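Side-chain contacts in Alpha/beta hydrolase (Paenibacillus sp. VTT E-133280, PDB 6TJ2), which probably hydrolyses methyl salicylate to salicylic acid, as an extracellular bacterial relative of the plant esterase SABP2: residues T73-E78 with V100-Q105; A152-A157 with P246-H251; I175-P180 with D184-T189; K217-Y220 with P225-Y228. One frame throughout, in Å; residues are numbered along the deposited sequence.

Contact 1: T73-E78 with V100-Q105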
# COMPACT_ATOMS: atom_id res chain seq x y z
N THR A 73 -2.94 3.89 31.14
CA THR A 73 -4.04 4.74 31.62
C THR A 73 -4.72 5.35 30.38
O THR A 73 -4.02 5.80 29.48
CB THR A 73 -3.53 5.82 32.56
OG1 THR A 73 -2.93 5.13 33.67
CG2 THR A 73 -4.64 6.70 33.08
N VAL A 74 -6.04 5.25 30.33
CA VAL A 74 -6.75 5.66 29.09
C VAL A 74 -7.93 6.55 29.47
O VAL A 74 -8.81 6.11 30.24
CB VAL A 74 -7.24 4.46 28.27
CG1 VAL A 74 -7.88 4.92 26.98
CG2 VAL A 74 -6.12 3.46 28.00
N TYR A 75 -7.97 7.75 28.93
CA TYR A 75 -9.09 8.71 29.07
C TYR A 75 -9.80 8.81 27.72
O TYR A 75 -9.12 8.92 26.67
CB TYR A 75 -8.60 10.08 29.51
CG TYR A 75 -7.93 10.07 30.85
CD1 TYR A 75 -6.55 10.01 30.96
CD2 TYR A 75 -8.68 10.06 32.00
CE1 TYR A 75 -5.92 9.94 32.19
CE2 TYR A 75 -8.06 10.04 33.23
CZ TYR A 75 -6.69 9.98 33.33
OH TYR A 75 -6.09 9.96 34.57
N THR A 76 -11.10 8.70 27.71
CA THR A 76 -11.94 8.81 26.49
C THR A 76 -13.01 9.88 26.69
O THR A 76 -14.17 9.55 26.89
CB THR A 76 -12.57 7.47 26.12
OG1 THR A 76 -13.42 6.96 27.16
CG2 THR A 76 -11.50 6.43 25.89
N PRO A 77 -12.63 11.15 26.65
CA PRO A 77 -13.60 12.22 26.91
C PRO A 77 -14.66 12.28 25.83
O PRO A 77 -14.36 12.08 24.62
CB PRO A 77 -12.73 13.48 26.90
CG PRO A 77 -11.53 13.11 26.05
CD PRO A 77 -11.29 11.66 26.38
N GLU A 78 -15.84 12.69 26.23
CA GLU A 78 -16.83 13.16 25.26
C GLU A 78 -16.62 14.68 25.06
O GLU A 78 -15.93 15.34 25.87
CB GLU A 78 -18.24 12.92 25.79
CG GLU A 78 -19.33 13.11 24.76
CD GLU A 78 -18.95 12.34 23.52
OE1 GLU A 78 -19.29 11.12 23.48
OE2 GLU A 78 -18.40 12.95 22.58
N VAL A 100 -10.05 20.71 26.01
CA VAL A 100 -9.02 21.43 26.82
C VAL A 100 -9.50 21.50 28.26
O VAL A 100 -8.68 21.26 29.19
CB VAL A 100 -8.75 22.83 26.24
CG1 VAL A 100 -7.93 23.67 27.21
CG2 VAL A 100 -8.09 22.72 24.87
N ASP A 101 -10.77 21.81 28.49
CA ASP A 101 -11.28 21.91 29.88
C ASP A 101 -11.21 20.55 30.56
O ASP A 101 -10.93 20.49 31.76
CB ASP A 101 -12.69 22.48 29.89
CG ASP A 101 -12.81 23.96 29.57
OD1 ASP A 101 -11.79 24.66 29.64
OD2 ASP A 101 -13.98 24.34 29.28
N TYR A 102 -11.49 19.46 29.85
CA TYR A 102 -11.42 18.10 30.46
C TYR A 102 -9.98 17.85 30.89
O TYR A 102 -9.73 17.37 32.05
CB TYR A 102 -11.91 17.09 29.41
CG TYR A 102 -11.76 15.65 29.79
CD1 TYR A 102 -12.83 14.94 30.31
CD2 TYR A 102 -10.57 14.99 29.53
CE1 TYR A 102 -12.69 13.60 30.64
CE2 TYR A 102 -10.42 13.66 29.86
CZ TYR A 102 -11.49 12.95 30.39
OH TYR A 102 -11.39 11.60 30.68
N ILE A 103 -9.01 18.14 30.04
CA ILE A 103 -7.57 17.94 30.32
C ILE A 103 -7.17 18.80 31.52
O ILE A 103 -6.50 18.28 32.44
CB ILE A 103 -6.73 18.27 29.08
CG1 ILE A 103 -6.92 17.19 28.01
CG2 ILE A 103 -5.26 18.47 29.40
CD1 ILE A 103 -6.56 17.60 26.61
N LYS A 104 -7.62 20.04 31.61
CA LYS A 104 -7.18 20.94 32.70
C LYS A 104 -7.84 20.49 33.99
O LYS A 104 -7.19 20.49 35.05
CB LYS A 104 -7.55 22.39 32.38
CG LYS A 104 -6.67 22.95 31.30
CD LYS A 104 -7.14 24.32 30.94
CE LYS A 104 -6.16 25.01 30.05
NZ LYS A 104 -6.71 26.36 29.76
N GLN A 105 -9.08 20.07 33.94
CA GLN A 105 -9.83 19.74 35.19
C GLN A 105 -9.23 18.49 35.81
O GLN A 105 -9.17 18.44 37.05
CB GLN A 105 -11.32 19.55 34.90
CG GLN A 105 -12.05 20.88 34.72
CD GLN A 105 -13.40 20.79 34.02
OE1 GLN A 105 -13.95 19.71 33.82
NE2 GLN A 105 -13.93 21.94 33.62
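Pro77 sets its CB squarely on the ring of Tyr102, and this proline-on-aromatic CH-pi contact is the tight half of the pairing. The carbon stands 3.5 Å from the centroid of the Tyr102 ring and only 1° off the ring normal, so all six ring carbons lie at nearly the same distance from it. CG and CD of Pro77 drift toward the CE2 side of the ring, CG coming within 4.0 Å of Tyr102 CE2, and the two side chains meet at about a right angle. Tyr102 reaches the proline because its CG is anti to the backbone N (chi1 173°), which carries the ring toward the loop after strand 73-75.

The other half is slighter: a single oxygen at the rim of a ring. Tyr102 OH arrives at the edge of the Tyr75 ring, near its plane, 3.4 Å from Tyr75 CD2 and as close to Tyr75 CB. Tyr75 CB in turn lies near the plane of the Tyr102 ring, 4.0 Å from Tyr102 CE2. The hydroxyl here touches carbon, and both tyrosines remain partly exposed, whereas Pro77 is buried.

Pro77 also touches Ile50 of strand 46-50, the neighbour of strand 73-75 in the parallel sheet; Tyr75 also bears on Thr46 of that strand and on Leu108. On the helix, Ile103 and Val100 turn instead to Val126 and Gln129 of helix 119-129. Tyr102 therefore joins helix 92-105 to edge strand 73-75 and the loop that follows it, while Val100 and Ile103 pack on helix 119-129.

Contact 2: A152-A157 with P246-H251; sequences ADQFPA and PTQSSH
The imidazole of His251 receives Gln154 at its edge: the carboxamide oxygen OE1 of Gln154 lies in the ring plane, 3.4 Å from His251 CE1, with the amide plane turned almost perpendicular (86°) to the ring. The amides of Gln154 and Gln248 cross with their planes 65° apart, and the aliphatic part of Gln154 runs against the Gln248 carboxamide. As modelled, Gln154 OE1 is 2.8 Å from Gln248 OE1, but the Gln248 amide is probably turned over, so that this approach may be a hydrogen bond.

The orientation of Gln154 is held by its NE2, which bonds to Ser150 O and to Gln149 OE1; this fixes the rotation of the amide and leaves OE1 directed at segment 246-251. The chain is bent at chi2 (-43°). His251 is held likewise, its ND1 bonded to Ala144 O. A leucine in place of Gln154 would probably leave Ser150 O and Gln149 OE1 without their donor and put an apolar branch against the buried Gln248 amide. Within segment 246-251, Ser250 OG donates to Thr247 O at 2.7 Å.

The chemistry is that of a buried polar junction. Gln154 NE2 and His251 ND1 both have partners in the chain ahead of helix 157-170, so segment 246-251 meets that chain at an amide, that of Gln154, and an imidazole, that of His251, whose directions are largely set by hydrogen bonding.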
# COMPACT_ATOMS: atom_id res chain seq x y z
N ALA A 152 -13.65 19.14 5.74
CA ALA A 152 -14.38 18.86 4.49
C ALA A 152 -13.49 19.15 3.26
O ALA A 152 -13.59 18.34 2.29
CB ALA A 152 -15.66 19.70 4.45
N ASP A 153 -12.62 20.13 3.37
CA ASP A 153 -11.67 20.50 2.28
C ASP A 153 -10.80 19.30 1.91
O ASP A 153 -10.18 19.32 0.83
CB ASP A 153 -10.79 21.69 2.64
CG ASP A 153 -11.45 23.09 2.61
OD1 ASP A 153 -12.50 23.20 1.92
OD2 ASP A 153 -10.87 23.98 3.24
N GLN A 154 -10.58 18.33 2.79
CA GLN A 154 -9.66 17.22 2.50
C GLN A 154 -10.26 16.23 1.54
O GLN A 154 -9.52 15.42 0.99
CB GLN A 154 -9.33 16.47 3.80
CG GLN A 154 -8.76 17.34 4.92
CD GLN A 154 -7.73 18.33 4.47
OE1 GLN A 154 -6.72 17.93 3.83
NE2 GLN A 154 -7.95 19.61 4.75
N PHE A 155 -11.58 16.27 1.33
CA PHE A 155 -12.24 15.20 0.54
C PHE A 155 -12.14 15.47 -0.97
O PHE A 155 -12.06 16.61 -1.41
CB PHE A 155 -13.70 15.07 0.93
CG PHE A 155 -13.88 14.30 2.22
CD1 PHE A 155 -14.21 12.96 2.20
CD2 PHE A 155 -13.66 14.94 3.43
CE1 PHE A 155 -14.33 12.25 3.39
CE2 PHE A 155 -13.83 14.24 4.61
CZ PHE A 155 -14.19 12.90 4.58
N PRO A 156 -12.28 14.41 -1.78
CA PRO A 156 -12.50 14.61 -3.22
C PRO A 156 -13.72 15.49 -3.43
O PRO A 156 -14.65 15.48 -2.61
CB PRO A 156 -12.71 13.19 -3.75
CG PRO A 156 -12.10 12.28 -2.72
CD PRO A 156 -12.27 12.99 -1.39
N ALA A 157 -13.76 16.23 -4.55
CA ALA A 157 -14.85 17.18 -4.84
C ALA A 157 -16.23 16.51 -4.77
O ALA A 157 -17.16 17.18 -4.24
CB ALA A 157 -14.61 17.81 -6.20
N PRO A 246 -0.65 7.97 1.69
CA PRO A 246 0.25 8.97 2.25
C PRO A 246 -0.24 10.43 2.24
O PRO A 246 0.48 11.30 2.74
CB PRO A 246 1.48 8.90 1.32
CG PRO A 246 0.92 8.40 0.02
CD PRO A 246 -0.21 7.48 0.37
N THR A 247 -1.42 10.74 1.74
CA THR A 247 -1.80 12.16 1.60
C THR A 247 -2.00 12.86 2.93
O THR A 247 -1.25 13.84 3.24
CB THR A 247 -2.98 12.38 0.67
OG1 THR A 247 -2.58 11.94 -0.64
CG2 THR A 247 -3.40 13.84 0.62
N GLN A 248 -2.92 12.44 3.77
CA GLN A 248 -3.14 13.17 5.06
C GLN A 248 -1.88 13.06 5.93
O GLN A 248 -1.46 14.11 6.51
CB GLN A 248 -4.37 12.68 5.81
CG GLN A 248 -5.69 13.06 5.14
CD GLN A 248 -5.91 14.55 5.06
OE1 GLN A 248 -6.03 15.18 3.98
NE2 GLN A 248 -5.92 15.20 6.18
N SER A 249 -1.28 11.90 6.02
CA SER A 249 -0.11 11.72 6.90
C SER A 249 1.00 12.65 6.46
O SER A 249 1.71 13.19 7.31
CB SER A 249 0.33 10.29 6.97
OG SER A 249 0.78 9.86 5.69
N SER A 250 1.18 12.88 5.16
CA SER A 250 2.30 13.75 4.69
C SER A 250 2.14 15.16 5.21
O SER A 250 3.17 15.90 5.26
CB SER A 250 2.38 13.74 3.19
OG SER A 250 1.30 14.45 2.62
N HIS A 251 0.96 15.63 5.58
CA HIS A 251 0.79 16.99 6.12
C HIS A 251 1.55 17.15 7.41
O HIS A 251 1.86 18.32 7.77
CB HIS A 251 -0.69 17.30 6.37
CG HIS A 251 -1.54 17.34 5.16
ND1 HIS A 251 -2.87 17.57 5.24
CD2 HIS A 251 -1.24 17.22 3.83
CE1 HIS A 251 -3.37 17.60 3.99
NE2 HIS A 251 -2.37 17.36 3.11

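Contact 3: I175-P180 with D184-T189; sequences ITLPFP and DTFVNT
Leu177 and Phe186 provide the apolar share of this contact. They approach from opposite directions, and the methyl CD1 of Leu177 comes down over one face of the Phe186 ring in a CH-pi contact, 3.9 Å from the ring centroid and 21° off the normal. The methyl is displaced toward the rim, which brings Leu177 CD1 to 3.7 Å from Phe186 CE1 and equally near CZ. With CD1 of Leu177 anti to CA (chi2 172°), this branch, rather than CD2, reaches the ring. Phe163 of helix 157-170 and Phe182 also touch Leu177.

The hydrogen bonding is of the backbone: Asp184 N donates to Pro180 O at 3.0 Å, the i to i+4 bond of helix 179-185, whose first turn is preceded by Pro178 at the N-cap position. Proline itself has no N-H to give, but its carbonyl serves the helix normally.

Charge enters through Asp184, whose carboxylate turns to a neighbouring subunit. OD1 forms a salt bridge with Arg256 of the third subunit and OD2 with Arg136, also of the third subunit, so the last turn of this short helix is part of an interface.

Phe186 also meets His264, ring planes at about 90°. An alanine at Phe186 would probably open a gap under the Leu177 methyl and leave the His264 ring without this aromatic neighbour. His264 belongs to a probable Ser-His-Asp triad with Ser117 and Asp234; the arrangement is consistent with the helical cap that many alpha/beta hydrolases insert between core strands, here beside the probable active site.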
# COMPACT_ATOMS: atom_id res chain seq x y z
N ILE A 175 -25.42 15.94 9.41
CA ILE A 175 -25.17 14.99 8.32
C ILE A 175 -25.37 13.59 8.86
O ILE A 175 -24.70 13.18 9.82
CB ILE A 175 -23.73 15.14 7.80
CG1 ILE A 175 -23.54 16.51 7.16
CG2 ILE A 175 -23.42 14.01 6.82
CD1 ILE A 175 -22.07 16.87 6.88
N THR A 176 -26.30 12.88 8.24
CA THR A 176 -26.52 11.45 8.51
C THR A 176 -25.91 10.66 7.37
O THR A 176 -26.33 10.87 6.22
CB THR A 176 -28.00 11.12 8.70
OG1 THR A 176 -28.52 11.92 9.77
CG2 THR A 176 -28.23 9.66 8.97
N LEU A 177 -24.96 9.80 7.65
CA LEU A 177 -24.38 8.97 6.61
C LEU A 177 -25.42 7.99 6.10
O LEU A 177 -26.00 7.30 6.92
CB LEU A 177 -23.19 8.16 7.13
CG LEU A 177 -22.00 8.95 7.63
CD1 LEU A 177 -20.99 8.01 8.29
CD2 LEU A 177 -21.43 9.74 6.47
N PRO A 178 -25.67 7.84 4.81
CA PRO A 178 -26.53 6.78 4.31
C PRO A 178 -25.92 5.43 4.65
O PRO A 178 -24.68 5.28 4.56
CB PRO A 178 -26.65 6.98 2.80
CG PRO A 178 -26.23 8.42 2.62
CD PRO A 178 -25.27 8.75 3.74
N PHE A 179 -26.72 4.42 4.89
CA PHE A 179 -26.18 3.11 5.31
C PHE A 179 -25.37 2.48 4.18
O PHE A 179 -24.30 1.89 4.48
CB PHE A 179 -27.30 2.16 5.77
CG PHE A 179 -26.78 0.83 6.24
CD1 PHE A 179 -25.87 0.72 7.28
CD2 PHE A 179 -27.10 -0.34 5.58
CE1 PHE A 179 -25.35 -0.50 7.67
CE2 PHE A 179 -26.58 -1.57 5.99
CZ PHE A 179 -25.69 -1.65 7.02
N PRO A 180 -25.75 2.53 2.90
CA PRO A 180 -24.93 1.83 1.90
C PRO A 180 -23.51 2.41 1.87
O PRO A 180 -22.51 1.65 1.80
CB PRO A 180 -25.70 2.04 0.59
CG PRO A 180 -27.16 2.16 1.05
CD PRO A 180 -27.01 3.01 2.30
N ASP A 184 -20.22 0.10 3.06
CA ASP A 184 -19.19 -0.22 2.05
C ASP A 184 -17.92 0.62 2.19
O ASP A 184 -16.92 0.18 1.62
CB ASP A 184 -19.76 -0.26 0.63
CG ASP A 184 -20.51 -1.55 0.32
OD1 ASP A 184 -20.35 -2.53 1.01
OD2 ASP A 184 -21.14 -1.52 -0.76
N THR A 185 -17.91 1.73 2.92
CA THR A 185 -16.70 2.57 2.98
C THR A 185 -16.25 2.90 4.38
O THR A 185 -15.08 3.32 4.49
CB THR A 185 -16.80 3.85 2.15
OG1 THR A 185 -17.66 4.79 2.78
CG2 THR A 185 -17.26 3.55 0.75
N PHE A 186 -17.05 2.71 5.42
CA PHE A 186 -16.62 2.92 6.82
C PHE A 186 -16.36 1.60 7.53
O PHE A 186 -15.50 1.50 8.40
CB PHE A 186 -17.66 3.75 7.59
CG PHE A 186 -17.62 5.22 7.30
CD1 PHE A 186 -17.42 6.10 8.35
CD2 PHE A 186 -17.82 5.76 6.04
CE1 PHE A 186 -17.37 7.48 8.13
CE2 PHE A 186 -17.80 7.14 5.84
CZ PHE A 186 -17.55 7.98 6.90
N VAL A 187 -17.19 0.60 7.21
CA VAL A 187 -17.09 -0.74 7.83
C VAL A 187 -17.01 -1.83 6.75
O VAL A 187 -17.63 -2.91 6.83
CB VAL A 187 -18.24 -0.97 8.84
CG1 VAL A 187 -18.11 -0.03 10.03
CG2 VAL A 187 -19.61 -0.83 8.23
N ASN A 188 -16.26 -1.57 5.68
CA ASN A 188 -16.12 -2.48 4.54
C ASN A 188 -15.64 -3.86 4.96
O ASN A 188 -16.07 -4.83 4.27
CB ASN A 188 -15.18 -1.87 3.49
CG ASN A 188 -13.97 -1.11 4.01
OD1 ASN A 188 -14.12 -0.21 4.83
ND2 ASN A 188 -12.80 -1.44 3.48
N THR A 189 -14.92 -4.05 6.04
CA THR A 189 -14.43 -5.41 6.43
C THR A 189 -15.40 -6.09 7.39
O THR A 189 -15.15 -7.25 7.73
CB THR A 189 -13.02 -5.34 7.03
OG1 THR A 189 -13.08 -4.68 8.30
CG2 THR A 189 -12.06 -4.61 6.14

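Contact 4: K217-Y220 with P225-Y228; sequences KKFY and PKSY
Phe219 brings CZ against CD of Lys226, 4.2 Å away, the two side chains meeting at a slant. The touch is light and apolar. CG of Phe219 lies anti to the backbone N (chi1 172°), which carries the far end of the ring to the start of strand 226-231.

Lys226 brings its methylenes past the ring and then turns back. Bends at chi3 (-90°) and chi4 (-83°) curl the ammonium group toward the chain between the two segments, where NZ bonds to Ile224 O. A water donates to Phe219 O at 2.8 Å. The distance from this water to Lys226 NZ, 2.5 Å, is unusually short, so the position of the water, and with it a bridge from the helix carbonyl to the strand, is less certain.

Beside this pair, Phe219 CD2 stands 3.6 Å above the plane of the Tyr220 ring, over its centre, while Tyr220 CD2 lies in plane at the edge of Phe219. Phe219 is otherwise buried against Ser127 and Gln128 of helix 119-129 and against Ile137 and Phe139 of strand 134-139.

Here a short helix leads through a short connection into a strand of the central parallel sheet, the last step of the long crossover from strand 134-139 to strand 226-231 in this alpha/beta-hydrolase fold.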
# COMPACT_ATOMS: atom_id res chain seq x y z
N LYS A 217 -1.54 27.57 12.49
CA LYS A 217 -0.15 28.05 12.49
C LYS A 217 0.59 27.55 13.73
O LYS A 217 1.76 27.11 13.61
CB LYS A 217 -0.13 29.57 12.44
CG LYS A 217 -0.70 30.14 11.16
CD LYS A 217 -0.44 31.64 11.09
CE LYS A 217 -0.66 32.15 9.68
NZ LYS A 217 -2.07 32.00 9.27
N LYS A 218 -0.06 27.64 14.90
CA LYS A 218 0.62 27.22 16.14
C LYS A 218 0.93 25.72 16.04
O LYS A 218 2.03 25.32 16.37
CB LYS A 218 -0.16 27.64 17.39
CG LYS A 218 0.49 27.13 18.66
CD LYS A 218 0.12 27.90 19.92
CE LYS A 218 0.99 27.56 21.11
NZ LYS A 218 2.41 27.89 20.84
N PHE A 219 -0.06 24.90 15.65
CA PHE A 219 0.16 23.45 15.55
C PHE A 219 1.38 23.13 14.70
O PHE A 219 2.21 22.29 15.09
CB PHE A 219 -1.07 22.75 14.98
CG PHE A 219 -0.81 21.30 14.69
CD1 PHE A 219 -0.78 20.38 15.73
CD2 PHE A 219 -0.49 20.85 13.43
CE1 PHE A 219 -0.44 19.07 15.49
CE2 PHE A 219 -0.16 19.52 13.19
CZ PHE A 219 -0.16 18.63 14.22
N TYR A 220 1.48 23.78 13.55
CA TYR A 220 2.58 23.50 12.59
C TYR A 220 3.90 24.12 13.06
O TYR A 220 4.90 23.71 12.47
CB TYR A 220 2.20 23.92 11.17
CG TYR A 220 1.23 22.92 10.58
CD1 TYR A 220 1.66 21.64 10.27
CD2 TYR A 220 -0.10 23.18 10.45
CE1 TYR A 220 0.79 20.69 9.75
CE2 TYR A 220 -1.00 22.24 9.98
CZ TYR A 220 -0.56 20.98 9.63
OH TYR A 220 -1.40 19.99 9.17
N PRO A 225 6.61 15.44 19.12
CA PRO A 225 6.69 14.32 18.20
C PRO A 225 5.30 13.83 17.75
O PRO A 225 4.31 13.94 18.50
CB PRO A 225 7.35 13.20 19.00
CG PRO A 225 7.88 13.80 20.25
CD PRO A 225 7.20 15.13 20.41
N LYS A 226 5.21 13.42 16.50
CA LYS A 226 3.97 12.94 15.89
C LYS A 226 4.13 11.53 15.37
O LYS A 226 5.22 11.16 14.89
CB LYS A 226 3.56 13.84 14.73
CG LYS A 226 3.24 15.28 15.16
CD LYS A 226 3.32 16.30 14.04
CE LYS A 226 4.72 16.87 13.95
NZ LYS A 226 4.84 17.97 14.94
N SER A 227 3.04 10.79 15.37
CA SER A 227 2.89 9.49 14.70
C SER A 227 1.64 9.46 13.88
O SER A 227 0.67 10.20 14.18
CB SER A 227 2.85 8.36 15.70
OG SER A 227 3.99 8.37 16.53
N TYR A 228 1.63 8.61 12.88
CA TYR A 228 0.44 8.33 12.08
C TYR A 228 0.26 6.84 12.07
O TYR A 228 1.15 6.10 11.59
CB TYR A 228 0.53 8.90 10.66
CG TYR A 228 -0.82 9.08 10.00
CD1 TYR A 228 -1.53 8.00 9.48
CD2 TYR A 228 -1.43 10.33 9.93
CE1 TYR A 228 -2.80 8.13 8.97
CE2 TYR A 228 -2.71 10.47 9.40
CZ TYR A 228 -3.40 9.37 8.97
OH TYR A 228 -4.68 9.53 8.47
O HOH W 1 4.14 20.38 14.57

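From the N terminus, contact 1 comes first and is complete before the others begin: it closes the loop running from edge strand 73-75 to the end of helix 92-105. Contact 2 spans the longest stretch, from the chain before helix 157-170 to helix 244-250, and both contact 3 and contact 4 fall within it, one after the other; none cross. Contact 3 closes a short turn around helix 179-185, and contact 4 the return into strand 226-231. Contacts 2 and 4 touch, Tyr220 and Tyr228 packing on His251 and Ser249. Contacts 1 and 4 reach the same parallel sheet, whereas contact 3 lies across the chain's centre from both.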